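Local structure of EccC5 (7B9F) at residues Val16-Ile21 / Arg171-Trp176; Val162-Val167 / Leu396-Ser401. The protein is the FtsK/SpoIIIE-family ATPase subunit of the ESX-5 type VII secretion system and probably powers protein export across the mycobacterial inner membrane. All blocks are in the same frame, centred on the assembly; numbering follows the deposited sequence.

In the fold
Along the chain the four segments alternate: 16-21 and 162-167 come first, then 171-176 and finally 396-401, so the two contacts interlock in sequence. Strands 162-170 and 174-177 follow each other directly, carrying the chain from contact 2 to contact 1; the centres of the two contacts are about 25 Å apart. Contact 2 lies near the centre of the modelled chain, in the large mixed sheet of the globular domain. Contact 1 is a two-stranded parallel sheet against the long helix 97-132, about 20 Å from that centre. The unmodelled residues 37-95 between strand 19-22 and this helix include hydrophobic sequence, consistent with a membrane-spanning region, which would put contact 1 on the membrane side.

Contact 1: residues Val16-Ile21 / Arg171-Trp176; sequences VKPENI and RPEVTW
Glu173 reaches toward Val16 where the two segments come together, and the side chains cross at about a right angle. Glu173 CG lies 3.7 Å from Val16 CG2, and the bend at chi2 (-77°) turns CD off the line of the chain. The carboxylate finds its strong partner elsewhere, in a salt bridge from OE2 to Arg381, while Met125 of helix 97-132 touches both Glu173 and Val16. The Glu173 carbonyl also takes a weak bond from the backbone of Glu19.

Glu19 works at both ends. Glu19 CB sits 3.8 Å from Val174 CG1, and its bent chain leaves the carboxylate on the same side, with OE1 weakly bonded to Ser121 of helix 97-132. Its carbonyl is gripped twice by Thr175: OG1 approaches Glu19 O at 2.8 Å in the carbonyl plane, on a lone pair, and Thr175 N adds a weak bond to the same oxygen at 3.3 Å. A chi1 of 42° sets Thr175 OG1 between its own backbone N and carbonyl carbon, from where it reaches Glu19 O.

At the far end Ile21 N donates to Thr175 O (3.1 Å) from above the carbonyl plane, in a parallel pairing of Ile21 with Trp176. Their side chains lie side by side and point the same way, Ile21 CG2 being 3.6 Å from Trp176 CZ3. Val174 CG2 rests over one indole face, offset toward the rim; Trp176 NE1 bonds to Gln203 O, and Phe199 meets the ring edge-to-face.

The chemistry is thus divided: apolar packing at Ile21 and Trp176, an in-plane hydroxyl bond supplementing weak backbone pairing in the middle, and a glutamate paired with Arg381 in a salt bridge, which would tend to keep it ionised beside Val16.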
loop_
_atom_site.group_PDB
_atom_site.type_symbol
_atom_site.label_atom_id
_atom_site.label_comp_id
_atom_site.label_asym_id
_atom_site.label_seq_id
_atom_site.Cartn_x
_atom_site.Cartn_y
_atom_site.Cartn_z
ATOM N N VAL C 16 -30.712 -18.318 -8.813
ATOM C CA VAL C 16 -31.274 -17.015 -8.496
ATOM C C VAL C 16 -32.772 -17.185 -8.299
ATOM O O VAL C 16 -33.414 -17.992 -8.982
ATOM C CB VAL C 16 -30.947 -15.969 -9.586
ATOM C CG1 VAL C 16 -31.642 -16.280 -10.904
ATOM C CG2 VAL C 16 -31.300 -14.580 -9.112
ATOM N N LYS C 17 -33.317 -16.491 -7.306
ATOM C CA LYS C 17 -34.735 -16.626 -7.027
ATOM C C LYS C 17 -35.449 -15.296 -7.189
ATOM O O LYS C 17 -34.944 -14.259 -6.742
ATOM C CB LYS C 17 -34.967 -17.199 -5.621
ATOM C CG LYS C 17 -34.521 -16.333 -4.468
ATOM C CD LYS C 17 -34.843 -16.989 -3.143
ATOM C CE LYS C 17 -33.938 -18.173 -2.876
ATOM N NZ LYS C 17 -32.513 -17.783 -2.682
ATOM N N PRO C 18 -36.570 -15.274 -7.896
ATOM C CA PRO C 18 -37.355 -14.043 -8.002
ATOM C C PRO C 18 -38.040 -13.703 -6.688
ATOM O O PRO C 18 -38.273 -14.571 -5.846
ATOM C CB PRO C 18 -38.374 -14.363 -9.101
ATOM C CG PRO C 18 -37.798 -15.526 -9.828
ATOM C CD PRO C 18 -37.065 -16.316 -8.800
ATOM N N GLU C 19 -38.346 -12.420 -6.513
ATOM C CA GLU C 19 -39.077 -11.941 -5.351
ATOM C C GLU C 19 -40.101 -10.915 -5.795
ATOM O O GLU C 19 -40.119 -10.481 -6.948
ATOM C CB GLU C 19 -38.169 -11.292 -4.300
ATOM C CG GLU C 19 -37.206 -12.216 -3.603
ATOM C CD GLU C 19 -35.945 -12.457 -4.406
ATOM O OE1 GLU C 19 -35.800 -11.847 -5.489
ATOM O OE2 GLU C 19 -35.092 -13.244 -3.951
ATOM N N ASN C 20 -40.965 -10.539 -4.860
ATOM C CA ASN C 20 -41.886 -9.431 -5.059
ATOM C C ASN C 20 -42.015 -8.721 -3.723
ATOM O O ASN C 20 -42.500 -9.309 -2.753
ATOM C CB ASN C 20 -43.241 -9.926 -5.566
ATOM C CG ASN C 20 -44.154 -8.799 -5.987
ATOM O OD1 ASN C 20 -43.806 -7.626 -5.887
ATOM N ND2 ASN C 20 -45.339 -9.152 -6.468
ATOM N N ILE C 21 -41.570 -7.471 -3.669
ATOM C CA ILE C 21 -41.449 -6.720 -2.427
ATOM C C ILE C 21 -42.222 -5.423 -2.582
ATOM O O ILE C 21 -41.904 -4.609 -3.455
ATOM C CB ILE C 21 -39.989 -6.431 -2.070
ATOM C CG1 ILE C 21 -39.191 -7.726 -1.995
ATOM C CG2 ILE C 21 -39.914 -5.690 -0.761
ATOM C CD1 ILE C 21 -39.663 -8.652 -0.913
ATOM N N ARG C 171 -32.552 -4.883 -15.068
ATOM C CA ARG C 171 -33.475 -4.808 -13.949
ATOM C C ARG C 171 -33.306 -6.033 -13.054
ATOM O O ARG C 171 -33.015 -7.123 -13.545
ATOM C CB ARG C 171 -34.919 -4.692 -14.441
ATOM C CG ARG C 171 -35.451 -5.892 -15.172
ATOM C CD ARG C 171 -36.925 -5.734 -15.461
ATOM N NE ARG C 171 -37.417 -6.778 -16.351
ATOM C CZ ARG C 171 -37.750 -8.001 -15.957
ATOM N NH1 ARG C 171 -37.652 -8.344 -14.682
ATOM N NH2 ARG C 171 -38.186 -8.884 -16.842
ATOM N N PRO C 172 -33.443 -5.880 -11.749
ATOM C CA PRO C 172 -33.163 -6.979 -10.830
ATOM C C PRO C 172 -34.293 -7.996 -10.826
ATOM O O PRO C 172 -35.286 -7.867 -11.530
ATOM C CB PRO C 172 -33.050 -6.275 -9.483
ATOM C CG PRO C 172 -33.983 -5.167 -9.602
ATOM C CD PRO C 172 -33.855 -4.678 -11.015
ATOM N N GLU C 173 -34.114 -9.028 -10.007
ATOM C CA GLU C 173 -35.133 -10.049 -9.858
ATOM C C GLU C 173 -36.202 -9.670 -8.849
ATOM O O GLU C 173 -37.287 -10.256 -8.878
ATOM C CB GLU C 173 -34.488 -11.368 -9.445
ATOM C CG GLU C 173 -33.680 -12.070 -10.533
ATOM C CD GLU C 173 -34.514 -12.790 -11.588
ATOM O OE1 GLU C 173 -34.084 -13.882 -12.014
ATOM O OE2 GLU C 173 -35.580 -12.292 -12.008
ATOM N N VAL C 174 -35.935 -8.715 -7.970
ATOM C CA VAL C 174 -36.967 -8.208 -7.078
ATOM C C VAL C 174 -37.852 -7.247 -7.855
ATOM O O VAL C 174 -37.367 -6.416 -8.631
ATOM C CB VAL C 174 -36.352 -7.546 -5.836
ATOM C CG1 VAL C 174 -35.668 -8.584 -4.991
ATOM C CG2 VAL C 174 -35.350 -6.488 -6.216
ATOM N N THR C 175 -39.154 -7.395 -7.702
ATOM C CA THR C 175 -40.115 -6.518 -8.352
ATOM C C THR C 175 -40.699 -5.605 -7.289
ATOM O O THR C 175 -41.464 -6.052 -6.431
ATOM C CB THR C 175 -41.204 -7.323 -9.050
ATOM O OG1 THR C 175 -41.609 -8.405 -8.206
ATOM C CG2 THR C 175 -40.683 -7.879 -10.355
ATOM N N TRP C 176 -40.333 -4.333 -7.339
ATOM C CA TRP C 176 -40.769 -3.382 -6.326
ATOM C C TRP C 176 -42.246 -3.094 -6.516
ATOM O O TRP C 176 -42.640 -2.405 -7.458
ATOM C CB TRP C 176 -39.941 -2.110 -6.402
ATOM C CG TRP C 176 -38.514 -2.357 -6.130
ATOM C CD1 TRP C 176 -37.482 -2.157 -6.982
ATOM C CD2 TRP C 176 -37.947 -2.856 -4.917
ATOM N NE1 TRP C 176 -36.300 -2.498 -6.379
ATOM C CE2 TRP C 176 -36.563 -2.930 -5.109
ATOM C CE3 TRP C 176 -38.477 -3.244 -3.686
ATOM C CZ2 TRP C 176 -35.700 -3.378 -4.121
ATOM C CZ3 TRP C 176 -37.622 -3.688 -2.711
ATOM C CH2 TRP C 176 -36.250 -3.751 -2.931
#

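Contact 2: residues Val162-Val167 / Leu396-Ser401; sequences VVRVGV and LADQMS
Segment 162-167, part of strand 162-170, runs antiparallel to the end of strand 392-397, with Gly166 and Ala397 forming a non-hydrogen-bonded pair whose CA atoms are 4.4 Å apart and Val167 and Leu396 the hydrogen-bonded pair next to it. The pairing belongs to the large mixed sheet, where strand 162-170 lies between strands 209-214 and 392-397. Val165 and Gly166 both face Lys211 of the former, a classic beta bulge. In the hydrogen-bonded pair Leu396 N gives to Val167 O at 2.8 Å and Val167 N returns the bond to Leu396 O at 3.2 Å. The side chains of this pair share one face of the sheet and touch lightly, Val167 CG2 to Leu396 CB at 4.2 Å. At the bulge, Asp398 N donates to Val165 O at 3.1 Å, carrying the backbone bonding one residue beyond the end of strand 392-397.

Asp398 buries more surface here than any other residue. Its side chain points toward strand 162-170 and meets Arg164 at about a right angle in a buried salt bridge. Arg164 has CG anti to its backbone N (chi1 177°) and stays extended as far as NE, bringing the edge of the guanidinium to the acid. The two flat groups are turned 29° apart, while NH1, on the remaining branch, has a weak bond to His133 O. Pro136 packs against Asp398. A single carboxylate oxygen takes the bridge: OD2 of Asp398 lies 2.7 Å from Arg164 NE, approached nearly along its C-O axis, and 3.0 Å from NH2 of the same arginine in a weaker bond.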
loop_
_atom_site.group_PDB
_atom_site.type_symbol
_atom_site.label_atom_id
_atom_site.label_comp_id
_atom_site.label_asym_id
_atom_site.label_seq_id
_atom_site.Cartn_x
_atom_site.Cartn_y
_atom_site.Cartn_z
ATOM N N VAL C 162 -27.309 -17.182 -26.651
ATOM C CA VAL C 162 -27.066 -15.815 -26.231
ATOM C C VAL C 162 -25.612 -15.676 -25.817
ATOM O O VAL C 162 -25.023 -16.604 -25.255
ATOM C CB VAL C 162 -28.039 -15.427 -25.103
ATOM C CG1 VAL C 162 -27.771 -16.183 -23.839
ATOM C CG2 VAL C 162 -28.031 -13.981 -24.892
ATOM N N VAL C 163 -24.998 -14.555 -26.195
ATOM C CA VAL C 163 -23.580 -14.327 -25.951
ATOM C C VAL C 163 -23.373 -12.952 -25.339
ATOM O O VAL C 163 -24.157 -12.026 -25.550
ATOM C CB VAL C 163 -22.731 -14.476 -27.229
ATOM C CG1 VAL C 163 -23.040 -15.776 -27.901
ATOM C CG2 VAL C 163 -22.997 -13.348 -28.183
ATOM N N ARG C 164 -22.309 -12.833 -24.562
ATOM C CA ARG C 164 -21.999 -11.585 -23.892
ATOM C C ARG C 164 -21.410 -10.598 -24.879
ATOM O O ARG C 164 -20.624 -10.970 -25.749
ATOM C CB ARG C 164 -21.015 -11.831 -22.753
ATOM C CG ARG C 164 -20.559 -10.590 -22.036
ATOM C CD ARG C 164 -19.559 -10.929 -20.976
ATOM N NE ARG C 164 -18.783 -9.765 -20.590
ATOM C CZ ARG C 164 -18.230 -9.621 -19.399
ATOM N NH1 ARG C 164 -18.378 -10.567 -18.488
ATOM N NH2 ARG C 164 -17.543 -8.532 -19.109
ATOM N N VAL C 165 -21.798 -9.337 -24.747
ATOM C CA VAL C 165 -21.239 -8.281 -25.574
ATOM C C VAL C 165 -20.605 -7.172 -24.750
ATOM O O VAL C 165 -19.719 -6.468 -25.257
ATOM C CB VAL C 165 -22.317 -7.711 -26.523
ATOM C CG1 VAL C 165 -23.349 -6.929 -25.763
ATOM C CG2 VAL C 165 -21.718 -6.900 -27.642
ATOM N N GLY C 166 -20.956 -7.023 -23.483
ATOM C CA GLY C 166 -20.363 -5.982 -22.672
ATOM C C GLY C 166 -20.930 -6.021 -21.276
ATOM O O GLY C 166 -21.446 -7.046 -20.836
ATOM N N VAL C 167 -20.834 -4.896 -20.577
ATOM C CA VAL C 167 -21.409 -4.756 -19.249
ATOM C C VAL C 167 -22.321 -3.541 -19.226
ATOM O O VAL C 167 -22.112 -2.571 -19.958
ATOM C CB VAL C 167 -20.327 -4.643 -18.163
ATOM C CG1 VAL C 167 -19.529 -5.907 -18.097
ATOM C CG2 VAL C 167 -19.412 -3.492 -18.459
ATOM N N LEU C 396 -21.279 -1.155 -22.197
ATOM C CA LEU C 396 -19.913 -0.768 -22.496
ATOM C C LEU C 396 -19.220 -1.966 -23.123
ATOM O O LEU C 396 -19.052 -2.996 -22.468
ATOM C CB LEU C 396 -19.190 -0.316 -21.234
ATOM C CG LEU C 396 -17.724 0.014 -21.429
ATOM C CD1 LEU C 396 -17.593 1.170 -22.377
ATOM C CD2 LEU C 396 -17.148 0.388 -20.112
ATOM N N ALA C 397 -18.830 -1.827 -24.385
ATOM C CA ALA C 397 -18.420 -2.969 -25.187
ATOM C C ALA C 397 -17.153 -3.608 -24.651
ATOM O O ALA C 397 -16.250 -2.926 -24.165
ATOM C CB ALA C 397 -18.195 -2.537 -26.628
ATOM N N ASP C 398 -17.094 -4.930 -24.734
ATOM C CA ASP C 398 -15.881 -5.666 -24.403
ATOM C C ASP C 398 -14.990 -5.676 -25.631
ATOM O O ASP C 398 -15.182 -6.476 -26.544
ATOM C CB ASP C 398 -16.211 -7.084 -23.957
ATOM C CG ASP C 398 -16.521 -7.169 -22.485
ATOM O OD1 ASP C 398 -15.921 -6.399 -21.710
ATOM O OD2 ASP C 398 -17.351 -8.017 -22.096
ATOM N N GLN C 399 -14.010 -4.783 -25.667
ATOM C CA GLN C 399 -13.073 -4.719 -26.777
ATOM C C GLN C 399 -11.861 -5.562 -26.428
ATOM O O GLN C 399 -11.230 -5.346 -25.391
ATOM C CB GLN C 399 -12.661 -3.280 -27.054
ATOM C CG GLN C 399 -13.798 -2.405 -27.500
ATOM C CD GLN C 399 -13.609 -0.975 -27.072
ATOM O OE1 GLN C 399 -12.989 -0.182 -27.775
ATOM N NE2 GLN C 399 -14.136 -0.635 -25.906
ATOM N N MET C 400 -11.536 -6.522 -27.283
ATOM C CA MET C 400 -10.451 -7.448 -27.013
ATOM C C MET C 400 -9.446 -7.419 -28.151
ATOM O O MET C 400 -9.811 -7.617 -29.312
ATOM C CB MET C 400 -10.988 -8.852 -26.801
ATOM C CG MET C 400 -9.938 -9.830 -26.393
ATOM S SD MET C 400 -10.708 -11.371 -25.922
ATOM C CE MET C 400 -11.363 -11.815 -27.505
ATOM N N SER C 401 -8.183 -7.194 -27.806
ATOM C CA SER C 401 -7.134 -6.959 -28.783
ATOM C C SER C 401 -6.845 -8.213 -29.597
ATOM O O SER C 401 -7.348 -9.298 -29.325
ATOM C CB SER C 401 -5.858 -6.508 -28.087
ATOM O OG SER C 401 -5.123 -7.632 -27.646
#